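Local coordinates for Fc fragment of IgE receptor II (Bos taurus, PDB 6PWS), which probably serves as the low-affinity IgE receptor CD23 and binds mannose-type sugar through a calcium-dependent C-type lectin domain, at residues Glu52-Phe55 and Leu56-Ala60. Numbering follows the deposited sequence.
Sequences EQDF and LTKRA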
loop_
_atom_site.group_PDB
_atom_site.type_symbol
_atom_site.label_atom_id
_atom_site.label_comp_id
_atom_site.label_asym_id
_atom_site.label_seq_id
_atom_site.Cartn_x
_atom_site.Cartn_y
_atom_site.Cartn_z
ATOM N N GLU A 52 -11.204 -6.202 -1.002
ATOM C CA GLU A 52 -10.316 -5.263 -0.325
ATOM C C GLU A 52 -9.746 -4.259 -1.319
ATOM O O GLU A 52 -9.689 -3.051 -1.044
ATOM C CB GLU A 52 -9.215 -6.044 0.394
ATOM C CG GLU A 52 -8.270 -5.179 1.201
ATOM C CD GLU A 52 -7.323 -5.981 2.085
ATOM O OE1 GLU A 52 -6.969 -7.135 1.716
ATOM O OE2 GLU A 52 -6.935 -5.443 3.149
ATOM N N GLN A 53 -9.311 -4.737 -2.491
ATOM C CA GLN A 53 -8.830 -3.806 -3.503
ATOM C C GLN A 53 -9.913 -2.808 -3.896
ATOM O O GLN A 53 -9.627 -1.623 -4.075
ATOM C CB GLN A 53 -8.329 -4.556 -4.735
ATOM C CG GLN A 53 -7.816 -3.611 -5.824
ATOM C CD GLN A 53 -6.590 -2.831 -5.383
ATOM O OE1 GLN A 53 -5.568 -3.422 -5.033
ATOM N NE2 GLN A 53 -6.675 -1.507 -5.413
ATOM N N ASP A 54 -11.162 -3.258 -4.054
ATOM C CA ASP A 54 -12.244 -2.357 -4.451
ATOM C C ASP A 54 -12.424 -1.246 -3.419
ATOM O O ASP A 54 -12.609 -0.074 -3.775
ATOM C CB ASP A 54 -13.530 -3.182 -4.628
ATOM C CG ASP A 54 -14.780 -2.335 -4.797
ATOM O OD1 ASP A 54 -14.937 -1.737 -5.877
ATOM O OD2 ASP A 54 -15.635 -2.292 -3.875
ATOM N N PHE A 55 -12.375 -1.601 -2.132
ATOM C CA PHE A 55 -12.471 -0.603 -1.070
ATOM C C PHE A 55 -11.407 0.472 -1.256
ATOM O O PHE A 55 -11.675 1.673 -1.136
ATOM C CB PHE A 55 -12.338 -1.310 0.290
ATOM C CG PHE A 55 -12.133 -0.376 1.459
ATOM C CD1 PHE A 55 -10.853 -0.097 1.912
ATOM C CD2 PHE A 55 -13.204 0.233 2.103
ATOM C CE1 PHE A 55 -10.645 0.762 2.976
ATOM C CE2 PHE A 55 -12.995 1.099 3.168
ATOM C CZ PHE A 55 -11.715 1.360 3.603
ATOM N N LEU A 56 -10.173 0.043 -1.539
ATOM C CA LEU A 56 -9.042 0.956 -1.704
ATOM C C LEU A 56 -9.135 1.756 -3.000
ATOM O O LEU A 56 -8.909 2.971 -2.997
ATOM C CB LEU A 56 -7.732 0.165 -1.651
ATOM C CG LEU A 56 -7.450 -0.489 -0.292
ATOM C CD1 LEU A 56 -6.274 -1.435 -0.411
ATOM C CD2 LEU A 56 -7.213 0.544 0.800
ATOM N N THR A 57 -9.440 1.096 -4.123
ATOM C CA THR A 57 -9.553 1.779 -5.408
ATOM C C THR A 57 -10.530 2.936 -5.322
ATOM O O THR A 57 -10.262 4.037 -5.810
ATOM C CB THR A 57 -10.014 0.771 -6.460
ATOM O OG1 THR A 57 -8.932 -0.124 -6.713
ATOM C CG2 THR A 57 -10.457 1.454 -7.761
ATOM N N LYS A 58 -11.677 2.698 -4.700
ATOM C CA LYS A 58 -12.706 3.727 -4.659
ATOM C C LYS A 58 -12.276 4.947 -3.862
ATOM O O LYS A 58 -12.802 6.037 -4.107
ATOM C CB LYS A 58 -13.999 3.126 -4.106
ATOM C CG LYS A 58 -14.622 2.134 -5.081
ATOM C CD LYS A 58 -15.959 1.576 -4.604
ATOM C CE LYS A 58 -15.844 0.961 -3.222
ATOM N NZ LYS A 58 -16.992 0.042 -2.923
ATOM N N ARG A 59 -11.327 4.788 -2.933
ATOM C CA ARG A 59 -10.904 5.808 -1.980
ATOM C C ARG A 59 -9.497 6.332 -2.228
ATOM O O ARG A 59 -9.004 7.171 -1.451
ATOM C CB ARG A 59 -11.015 5.208 -0.569
ATOM C CG ARG A 59 -12.456 4.953 -0.169
ATOM C CD ARG A 59 -12.551 4.079 1.061
ATOM N NE ARG A 59 -13.925 3.879 1.513
ATOM C CZ ARG A 59 -14.783 3.019 0.979
ATOM N NH1 ARG A 59 -14.446 2.269 -0.069
ATOM N NH2 ARG A 59 -15.999 2.926 1.498
ATOM N N ALA A 60 -8.842 5.861 -3.281
ATOM C CA ALA A 60 -7.430 6.121 -3.502
ATOM C C ALA A 60 -7.180 7.570 -3.921
ATOM O O ALA A 60 -7.990 8.211 -4.597
ATOM C CB ALA A 60 -6.886 5.196 -4.588
#
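Phe55 and Leu56, with Gln53, form the tightly packed, buried side of this contact: Leu56 CD2 touches the phenylalanine ring at Phe55 CD1 (3.9 Å). Gln53 bends at chi2 (65°), which brings Gln53 NE2 back to Thr57 OG1 (2.9 Å) in a nearly straight bond close to the amide plane, while its OE1 accepts from Trp114 NE1. Arg59 is an exposed side chain laid over the Phe55 ring. Its chain, extended from CG to NE, crosses the ring at about a right angle and sets Arg59 CD over one face, displaced toward its rim, in a CH-pi contact 3.9 Å from the Phe55 ring centroid. The guanidinium then lies nearly flat against the ring rim, the two planes 22° apart and Arg59 CZ 3.4 Å from Phe55 CD2. At the edge of the guanidinium, Arg59 NH1 donates to Phe55 O (3.0 Å), meeting a lone pair in the carbonyl plane; one residue offers both a surface and an acceptor, which together restrain the group's rotation. The looser, exposed side belongs to Asp54 and Lys58: in one of two lysine conformers, Lys58 NZ makes a salt bridge with Asp54 OD2 (2.9 Å), on its syn side and well out of the carboxylate plane, so the bridge may not be constant. Backbone i to i+4 bonds, such as Thr57 N to Gln53 O (2.7 Å), bind the turns together. The contact lies along helix 50-59 of the C-type lectin fold, distant from the calcium and mannoside sites: Phe55 stacks on Phe16 and touches Phe23, Leu56 rests on Tyr21, and Glu52 OE2 makes a salt bridge with Lys19 and a hydrogen bond with Tyr21, joining the helix to strands 14-16 and 19-25.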